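Local coordinates for alpha-1,2-mannosidase (Bacteroides thetaiotaomicron, PDB 2WW2), which hydrolyses alpha-mannosidic linkages with inversion of anomeric configuration, as a calcium-dependent family GH92 glycoside hydrolase of a human gut symbiont, at the sodium ion site and the interface of chains A and B. Sequence-based numbering; all coordinates share one arbitrary frame. Chains: chain A/B, Alpha-1,2-mannosidase.

Contact 1: the sodium ion site. Residues chain A 19-20, 290, 622-629, 631. With NA (sodium ion), chain C.
The sodium ion is gripped by at least six oxygens in a near-octahedral shell: the backbone carbonyls of A:Ser19, A:Tyr622, A:Gly624 and A:Asp627, and two waters. The tightest contacts include A:Asp627 O at 2.3 Å from NA, while A:Tyr622 O lies slightly farther from NA, at 2.5 Å. The waters are themselves held by the same loop. Water 1 meets A:Asp625 O at 2.7 Å, and water 2 meets A:Cys623 O at 2.8 Å.

No side-chain atom is among the ligands seen, so the side chains act from the second shell, by shaping the loop. A:Asp627 shows this best. With CG anti to its backbone N (chi1 -171°), it turns its carboxylate away from the ion and back toward the following residues of its own chain. A:Gly629 N donates to OD1 of A:Asp627 at 3.0 Å, reaching it from above the carboxylate plane. On the other oxygen, A:Thr631 OG1 uses the syn lone pair of A:Asp627 OD2, at 2.5 Å. Together the two donors fix the rotation of the carboxylate, which probably helps to hold the A:Asp627 carbonyl toward the metal. The ring of A:Tyr622 packs nearby, with A:Gly629 CA 3.6 Å above the plane and over the ring centre. A:Ser19 OG makes weak bonds to the backbone of A:Tyr622, which may help to hold the two segments together.

A shell of neutral carbonyls and waters is compatible with a monovalent ion such as the sodium modelled here, which may come from the purification or crystallisation solutions. The site ties the loop of residues 622-627 to the segment at A:Ser19, far away in sequence, and its likely role is structural.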
ATOM      1  N   SER A  19     -20.580   9.050   0.760  1.00 20.73           N
ATOM      2  CA  SER A  19     -19.883   7.800   0.420  1.00 21.44           C
ATOM      3  C   SER A  19     -19.345   7.722  -0.986  1.00 21.49           C
ATOM      4  O   SER A  19     -18.789   6.688  -1.375  1.00 21.58           O
ATOM      5  CB  SER A  19     -20.846   6.622   0.560  1.00 21.02           C
ATOM      6  OG  SER A  19     -20.873   6.181   1.878  1.00 21.90           O
ATOM      7  N   THR A  20     -19.521   8.782  -1.767  1.00 21.65           N
ATOM      8  CA  THR A  20     -19.213   8.681  -3.176  1.00 22.31           C
ATOM      9  C   THR A  20     -17.963   9.464  -3.540  1.00 21.94           C
ATOM     10  O   THR A  20     -17.703  10.549  -3.021  1.00 21.76           O
ATOM     11  CB  THR A  20     -20.397   9.130  -4.049  1.00 23.13           C
ATOM     12  OG1 THR A  20     -20.357  10.560  -4.183  1.00 25.31           O
ATOM     13  CG2 THR A  20     -21.727   8.684  -3.400  1.00 23.19           C
ATOM     14  N   CYS A 290     -31.643   0.904  -0.024  1.00  7.17           N
ATOM     15  CA  CYS A 290     -31.111   0.373  -1.290  1.00  7.87           C
ATOM     16  C   CYS A 290     -32.233   0.078  -2.269  1.00  7.75           C
ATOM     17  O   CYS A 290     -32.085   0.319  -3.474  1.00  8.39           O
ATOM     18  CB  CYS A 290     -30.268  -0.898  -1.048  1.00  7.49           C
ATOM     19  SG  CYS A 290     -28.708  -0.577  -0.211  1.00 10.52           S
ATOM     20  N   TYR A 622     -22.489   3.539   1.862  1.00 13.89           N
ATOM     21  CA  TYR A 622     -21.856   2.697   0.826  1.00 14.98           C
ATOM     22  C   TYR A 622     -20.352   2.747   1.080  1.00 15.02           C
ATOM     23  O   TYR A 622     -19.626   3.537   0.448  1.00 15.52           O
ATOM     24  CB  TYR A 622     -22.193   3.211  -0.582  1.00 14.43           C
ATOM     25  CG  TYR A 622     -23.637   2.954  -0.993  1.00 14.56           C
ATOM     26  CD1 TYR A 622     -24.025   1.703  -1.462  1.00 14.79           C
ATOM     27  CD2 TYR A 622     -24.605   3.962  -0.921  1.00 12.19           C
ATOM     28  CE1 TYR A 622     -25.343   1.439  -1.849  1.00 15.83           C
ATOM     29  CE2 TYR A 622     -25.935   3.714  -1.300  1.00 14.78           C
ATOM     30  CZ  TYR A 622     -26.290   2.440  -1.760  1.00 15.85           C
ATOM     31  OH  TYR A 622     -27.582   2.169  -2.146  1.00 19.29           O
ATOM     32  N   CYS A 623     -19.897   1.946   2.054  1.00 14.79           N
ATOM     33  CA  CYS A 623     -18.548   2.086   2.632  1.00 14.39           C
ATOM     34  C   CYS A 623     -17.397   1.773   1.689  1.00 14.74           C
ATOM     35  O   CYS A 623     -16.337   2.404   1.788  1.00 15.27           O
ATOM     36  CB  CYS A 623     -18.387   1.236   3.906  1.00 14.12           C
ATOM     37  SG  CYS A 623     -19.694   1.499   5.120  1.00 15.09           S
ATOM     38  N   GLY A 624     -17.585   0.798   0.804  1.00 14.83           N
ATOM     39  CA  GLY A 624     -16.536   0.432  -0.151  1.00 15.36           C
ATOM     40  C   GLY A 624     -15.964   1.653  -0.878  1.00 16.19           C
ATOM     41  O   GLY A 624     -16.719   2.466  -1.434  1.00 15.22           O
ATOM     42  N   ASP A 625     -14.633   1.784  -0.875  1.00 16.53           N
ATOM     43  CA  ASP A 625     -13.963   2.871  -1.596  1.00 17.61           C
ATOM     44  C   ASP A 625     -14.398   2.891  -3.066  1.00 17.67           C
ATOM     45  O   ASP A 625     -14.432   3.939  -3.709  1.00 17.39           O
ATOM     46  CB  ASP A 625     -12.446   2.682  -1.548  1.00 17.80           C
ATOM     47  CG  ASP A 625     -11.852   3.082  -0.212  1.00 20.33           C
ATOM     48  OD1 ASP A 625     -12.518   3.822   0.566  1.00 20.35           O
ATOM     49  OD2 ASP A 625     -10.710   2.649   0.053  1.00 22.49           O
ATOM     50  N   GLU A 626     -14.740   1.724  -3.581  1.00 17.55           N
ATOM     51  CA  GLU A 626     -15.125   1.611  -4.974  1.00 19.02           C
ATOM     52  C   GLU A 626     -16.623   1.584  -5.158  1.00 18.06           C
ATOM     53  O   GLU A 626     -17.112   1.391  -6.264  1.00 18.14           O
ATOM     54  CB  GLU A 626     -14.611   0.299  -5.497  1.00 20.21           C
ATOM     55  CG  GLU A 626     -14.284   0.325  -6.905  1.00 25.39           C
ATOM     56  CD  GLU A 626     -12.818   0.415  -7.060  1.00 30.61           C
ATOM     57  OE1 GLU A 626     -12.207   1.098  -6.208  1.00 32.71           O
ATOM     58  OE2 GLU A 626     -12.292  -0.218  -7.998  1.00 31.43           O
ATOM     59  N   ASP A 627     -17.361   1.737  -4.070  1.00 16.91           N
ATOM     60  CA  ASP A 627     -18.817   1.659  -4.136  1.00 16.64           C
ATOM     61  C   ASP A 627     -19.402   3.052  -4.027  1.00 16.29           C
ATOM     62  O   ASP A 627     -19.329   3.699  -2.971  1.00 15.35           O
ATOM     63  CB  ASP A 627     -19.364   0.770  -3.025  1.00 16.71           C
ATOM     64  CG  ASP A 627     -20.858   0.470  -3.187  1.00 18.13           C
ATOM     65  OD1 ASP A 627     -21.525   1.072  -4.077  1.00 18.21           O
ATOM     66  OD2 ASP A 627     -21.365  -0.367  -2.410  1.00 17.80           O
ATOM     67  N   ASN A 628     -19.955   3.518  -5.139  1.00 15.50           N
ATOM     68  CA  ASN A 628     -20.537   4.845  -5.198  1.00 15.90           C
ATOM     69  C   ASN A 628     -22.059   4.782  -5.310  1.00 16.34           C
ATOM     70  O   ASN A 628     -22.688   5.677  -5.876  1.00 15.98           O
ATOM     71  CB  ASN A 628     -19.926   5.598  -6.376  1.00 15.95           C
ATOM     72  CG  ASN A 628     -18.411   5.679  -6.261  1.00 17.28           C
ATOM     73  OD1 ASN A 628     -17.660   5.129  -7.099  1.00 17.80           O
ATOM     74  ND2 ASN A 628     -17.952   6.299  -5.182  1.00 12.90           N
ATOM     75  N   GLY A 629     -22.642   3.717  -4.760  1.00 15.51           N
ATOM     76  CA  GLY A 629     -24.095   3.584  -4.758  1.00 15.70           C
ATOM     77  C   GLY A 629     -24.587   2.544  -5.745  1.00 15.40           C
ATOM     78  O   GLY A 629     -25.729   2.095  -5.640  1.00 15.63           O
ATOM     79  N   THR A 631     -24.140  -0.503  -6.039  1.00 13.81           N
ATOM     80  CA  THR A 631     -24.421  -1.820  -5.514  1.00 13.23           C
ATOM     81  C   THR A 631     -25.802  -1.905  -4.827  1.00 12.37           C
ATOM     82  O   THR A 631     -26.074  -2.869  -4.143  1.00 11.99           O
ATOM     83  CB  THR A 631     -23.348  -2.265  -4.516  1.00 13.58           C
ATOM     84  OG1 THR A 631     -23.438  -1.442  -3.348  1.00 13.26           O
ATOM     85  CG2 THR A 631     -21.942  -2.147  -5.137  1.00 14.37           C
TER
HETATM   86 NA    NA C 800     -18.040   4.477  -1.176  1.00 13.47          NA
HETATM   87  O   HOH W   1     -16.527   5.469  -2.916  1.00 15.76           O
HETATM   88  O   HOH W   2     -16.659   4.958   0.734  1.00 12.17           O

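Contact 2: the interface of chains A and B. Residues chain A 571-572, 575, 612-616, 623-624; chain B 555, 557-559.
B:Tyr557 has a positive phi (51°) with psi -125° and, with B:Asn558 next in the chain, matches the corner of a type II' turn that presses into chain A. B:Asn555, with CG anti to its backbone N, serves both chains. B:Asn555 OD1 accepts from B:Tyr557 N at 2.9 Å. Across the interface, B:Asn555 ND2 donates to A:Cys623 O at 2.8 Å, in the carbonyl plane but somewhat bent (149° at the hydrogen). The ring of B:Tyr557 is sandwiched: A:Leu575 CD1 sits 4.0 Å above the centre of one face, and the amide nitrogen of B:Asn555 lies over the rim of the other.

Beside it, the hydroxyl B:Tyr559 OH donates to A:Glu571 OE1 at 2.6 Å, from above the carboxylate plane. A:Lys613 NZ salt-bridges the syn side of A:Glu571 OE1 at 2.8 Å, although A:Glu571 is poorly ordered. An alanine at B:Tyr559 would probably lose this bond and the ring contact with the poorly ordered A:Met572, weakening the grip of the chain B turn on helix 565-577.

B:Asn558 OD1 faces two acceptors, A:Asp612 O and A:Tyr615 O, each at 2.9 Å, and its ND2 opposes A:Asn616 ND2; its amide is probably modelled the wrong way round. In the fold, a chain B loop nestles between helix 565-577 and the end of helix 600-613 with the loops beyond it; for a monomeric enzyme this is probably crystal packing.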
ATOM      1  N   GLU A 571      -8.551  -5.627   9.571  1.00 51.92           N
ATOM      2  CA  GLU A 571      -9.405  -5.888   8.413  1.00 51.17           C
ATOM      3  C   GLU A 571      -9.547  -4.641   7.541  1.00 50.50           C
ATOM      4  O   GLU A 571      -9.674  -4.738   6.318  1.00 50.16           O
ATOM      5  CB  GLU A 571     -10.775  -6.414   8.853  1.00 51.20           C
ATOM      6  CG  GLU A 571     -11.413  -7.376   7.849  1.00 51.11           C
ATOM      7  CD  GLU A 571     -12.734  -7.950   8.343  1.00 50.89           C
ATOM      8  OE1 GLU A 571     -13.390  -7.291   9.183  1.00 50.36           O
ATOM      9  OE2 GLU A 571     -13.113  -9.056   7.891  1.00 49.57           O
ATOM     10  N   MET A 572      -9.509  -3.475   8.182  1.00 49.97           N
ATOM     11  CA  MET A 572      -9.485  -2.198   7.470  1.00 49.57           C
ATOM     12  C   MET A 572      -8.399  -2.178   6.397  1.00 49.27           C
ATOM     13  O   MET A 572      -8.618  -1.694   5.283  1.00 49.08           O
ATOM     14  CB  MET A 572      -9.203  -1.053   8.439  1.00 49.60           C
ATOM     15  CG  MET A 572     -10.361  -0.592   9.288  1.00 49.36           C
ATOM     16  SD  MET A 572      -9.958   1.061   9.898  1.00 49.28           S
ATOM     17  CE  MET A 572     -11.082   1.266  11.265  1.00 49.39           C
ATOM     18  N   LEU A 575      -9.080  -3.743   2.992  1.00 46.35           N
ATOM     19  CA  LEU A 575     -10.093  -2.957   2.299  1.00 45.89           C
ATOM     20  C   LEU A 575      -9.501  -1.661   1.750  1.00 45.54           C
ATOM     21  O   LEU A 575      -9.778  -1.270   0.617  1.00 45.33           O
ATOM     22  CB  LEU A 575     -11.271  -2.666   3.238  1.00 45.85           C
ATOM     23  CG  LEU A 575     -12.108  -3.872   3.680  1.00 45.46           C
ATOM     24  CD1 LEU A 575     -12.908  -3.566   4.944  1.00 44.98           C
ATOM     25  CD2 LEU A 575     -13.020  -4.346   2.544  1.00 44.34           C
ATOM     26  N   ASP A 612     -22.326  -7.119   6.222  1.00 11.89           N
ATOM     27  CA  ASP A 612     -22.141  -6.570   7.569  1.00 13.08           C
ATOM     28  C   ASP A 612     -21.115  -5.437   7.584  1.00 13.57           C
ATOM     29  O   ASP A 612     -21.276  -4.462   8.308  1.00 13.47           O
ATOM     30  CB  ASP A 612     -21.671  -7.659   8.540  1.00 13.97           C
ATOM     31  CG  ASP A 612     -22.790  -8.627   8.954  1.00 17.08           C
ATOM     32  OD1 ASP A 612     -23.991  -8.362   8.701  1.00 17.73           O
ATOM     33  OD2 ASP A 612     -22.454  -9.675   9.552  1.00 20.41           O
ATOM     34  N   LYS A 613     -20.043  -5.569   6.810  1.00 13.01           N
ATOM     35  CA  LYS A 613     -18.906  -4.652   6.974  1.00 13.56           C
ATOM     36  C   LYS A 613     -18.840  -3.461   6.020  1.00 12.92           C
ATOM     37  O   LYS A 613     -18.237  -2.447   6.357  1.00 13.21           O
ATOM     38  CB  LYS A 613     -17.595  -5.437   6.954  1.00 13.47           C
ATOM     39  CG  LYS A 613     -17.391  -6.129   8.291  1.00 16.19           C
ATOM     40  CD  LYS A 613     -16.574  -7.373   8.201  1.00 19.80           C
ATOM     41  CE  LYS A 613     -16.305  -7.857   9.650  1.00 21.74           C
ATOM     42  NZ  LYS A 613     -15.498  -9.070   9.653  1.00 23.84           N
ATOM     43  N   LEU A 614     -19.465  -3.573   4.852  1.00 12.83           N
ATOM     44  CA  LEU A 614     -19.350  -2.535   3.833  1.00 12.56           C
ATOM     45  C   LEU A 614     -20.613  -1.701   3.618  1.00 12.96           C
ATOM     46  O   LEU A 614     -20.694  -0.924   2.648  1.00 12.13           O
ATOM     47  CB  LEU A 614     -18.945  -3.170   2.509  1.00 13.05           C
ATOM     48  CG  LEU A 614     -17.562  -3.828   2.526  1.00 13.85           C
ATOM     49  CD1 LEU A 614     -17.209  -4.218   1.114  1.00 17.82           C
ATOM     50  CD2 LEU A 614     -16.493  -2.880   3.118  1.00 16.76           C
ATOM     51  N   TYR A 615     -21.587  -1.851   4.517  1.00 12.68           N
ATOM     52  CA  TYR A 615     -22.850  -1.119   4.389  1.00 12.55           C
ATOM     53  C   TYR A 615     -23.340  -0.584   5.722  1.00 12.69           C
ATOM     54  O   TYR A 615     -23.184  -1.224   6.780  1.00 11.65           O
ATOM     55  CB  TYR A 615     -23.964  -2.018   3.821  1.00 12.66           C
ATOM     56  CG  TYR A 615     -23.802  -2.366   2.373  1.00 11.76           C
ATOM     57  CD1 TYR A 615     -24.324  -1.548   1.386  1.00 12.33           C
ATOM     58  CD2 TYR A 615     -23.089  -3.501   1.988  1.00 11.65           C
ATOM     59  CE1 TYR A 615     -24.164  -1.862   0.053  1.00 11.10           C
ATOM     60  CE2 TYR A 615     -22.918  -3.814   0.670  1.00 12.99           C
ATOM     61  CZ  TYR A 615     -23.447  -3.002  -0.298  1.00 11.85           C
ATOM     62  OH  TYR A 615     -23.277  -3.334  -1.633  1.00 11.41           O
ATOM     63  N   ASN A 616     -23.929   0.599   5.669  1.00 12.62           N
ATOM     64  CA  ASN A 616     -24.820   1.039   6.732  1.00 12.84           C
ATOM     65  C   ASN A 616     -25.845   2.010   6.140  1.00 12.39           C
ATOM     66  O   ASN A 616     -25.784   2.336   4.953  1.00 11.57           O
ATOM     67  CB  ASN A 616     -24.050   1.638   7.917  1.00 13.03           C
ATOM     68  CG  ASN A 616     -23.313   2.892   7.552  1.00 14.69           C
ATOM     69  OD1 ASN A 616     -23.920   3.928   7.270  1.00 13.58           O
ATOM     70  ND2 ASN A 616     -21.983   2.818   7.571  1.00 13.95           N
ATOM     71  N   CYS A 623     -19.897   1.946   2.054  1.00 14.79           N
ATOM     72  CA  CYS A 623     -18.548   2.086   2.632  1.00 14.39           C
ATOM     73  C   CYS A 623     -17.397   1.773   1.689  1.00 14.74           C
ATOM     74  O   CYS A 623     -16.337   2.404   1.788  1.00 15.27           O
ATOM     75  CB  CYS A 623     -18.387   1.236   3.906  1.00 14.12           C
ATOM     76  SG  CYS A 623     -19.694   1.499   5.120  1.00 15.09           S
ATOM     77  N   GLY A 624     -17.585   0.798   0.804  1.00 14.83           N
ATOM     78  CA  GLY A 624     -16.536   0.432  -0.151  1.00 15.36           C
ATOM     79  C   GLY A 624     -15.964   1.653  -0.878  1.00 16.19           C
ATOM     80  O   GLY A 624     -16.719   2.466  -1.434  1.00 15.22           O
TER
ATOM     81  N   ASN B 555     -11.064   6.113   5.791  1.00 25.74           N
ATOM     82  CA  ASN B 555     -12.301   5.347   5.820  1.00 24.83           C
ATOM     83  C   ASN B 555     -12.266   4.293   6.918  1.00 24.56           C
ATOM     84  O   ASN B 555     -11.382   3.426   6.933  1.00 25.33           O
ATOM     85  CB  ASN B 555     -12.518   4.680   4.465  1.00 24.49           C
ATOM     86  CG  ASN B 555     -13.894   4.061   4.331  1.00 23.46           C
ATOM     87  OD1 ASN B 555     -14.662   3.992   5.299  1.00 21.69           O
ATOM     88  ND2 ASN B 555     -14.213   3.599   3.128  1.00 21.39           N
ATOM     89  N   TYR B 557     -15.156   2.453   7.722  1.00 23.70           N
ATOM     90  CA  TYR B 557     -16.264   1.531   7.458  1.00 24.27           C
ATOM     91  C   TYR B 557     -17.247   1.508   8.628  1.00 24.60           C
ATOM     92  O   TYR B 557     -17.731   2.558   9.032  1.00 23.64           O
ATOM     93  CB  TYR B 557     -15.722   0.137   7.095  1.00 24.16           C
ATOM     94  CG  TYR B 557     -14.703   0.233   5.980  1.00 24.97           C
ATOM     95  CD1 TYR B 557     -15.082   0.106   4.654  1.00 25.54           C
ATOM     96  CD2 TYR B 557     -13.364   0.524   6.258  1.00 25.65           C
ATOM     97  CE1 TYR B 557     -14.156   0.222   3.632  1.00 25.92           C
ATOM     98  CE2 TYR B 557     -12.429   0.644   5.242  1.00 26.45           C
ATOM     99  CZ  TYR B 557     -12.829   0.499   3.931  1.00 26.32           C
ATOM    100  OH  TYR B 557     -11.898   0.622   2.916  1.00 26.96           O
ATOM    101  N   ASN B 558     -17.527   0.330   9.187  1.00 25.66           N
ATOM    102  CA  ASN B 558     -18.372   0.242  10.390  1.00 27.19           C
ATOM    103  C   ASN B 558     -17.597   0.048  11.701  1.00 29.39           C
ATOM    104  O   ASN B 558     -18.190  -0.226  12.744  1.00 29.25           O
ATOM    105  CB  ASN B 558     -19.394  -0.890  10.262  1.00 26.17           C
ATOM    106  CG  ASN B 558     -20.423  -0.638   9.168  1.00 24.87           C
ATOM    107  OD1 ASN B 558     -20.822  -1.559   8.454  1.00 23.22           O
ATOM    108  ND2 ASN B 558     -20.861   0.602   9.042  1.00 18.43           N
ATOM    109  N   TYR B 559     -16.279   0.187  11.648  1.00 31.70           N
ATOM    110  CA  TYR B 559     -15.436  -0.091  12.809  1.00 34.35           C
ATOM    111  C   TYR B 559     -15.498   1.006  13.871  1.00 36.31           C
ATOM    112  O   TYR B 559     -14.999   0.829  14.983  1.00 36.81           O
ATOM    113  CB  TYR B 559     -13.996  -0.389  12.367  1.00 33.97           C
ATOM    114  CG  TYR B 559     -13.922  -1.550  11.398  1.00 33.92           C
ATOM    115  CD1 TYR B 559     -14.149  -2.860  11.828  1.00 34.58           C
ATOM    116  CD2 TYR B 559     -13.654  -1.342  10.050  1.00 33.82           C
ATOM    117  CE1 TYR B 559     -14.099  -3.930  10.932  1.00 34.02           C
ATOM    118  CE2 TYR B 559     -13.600  -2.396   9.155  1.00 33.71           C
ATOM    119  CZ  TYR B 559     -13.825  -3.688   9.598  1.00 34.38           C
ATOM    120  OH  TYR B 559     -13.775  -4.728   8.689  1.00 33.79           O
TER
HETATM  121  O   HOH W   3     -12.901  -0.242   0.393  1.00 16.98           O
HETATM  122  O   HOH W   4     -16.815  -2.541   8.891  1.00 17.96           O

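Contact 1 and contact 2 lie close together, their C-alpha centres about 10 Å apart, and share A:Cys623 and A:Gly624. The shared loop therefore has two aspects: one turned inward to the ion, the other turned outward to the neighbouring chain. A:Cys623 joins them most directly, since its carbonyl oxygen takes part in both, so the order imposed by the metal in contact 1 is likely to present a preformed surface to contact 2. Because the protein is a monomer, contact 2 probably reports packing among deposited copies, whereas contact 1 belongs to the fold of each chain.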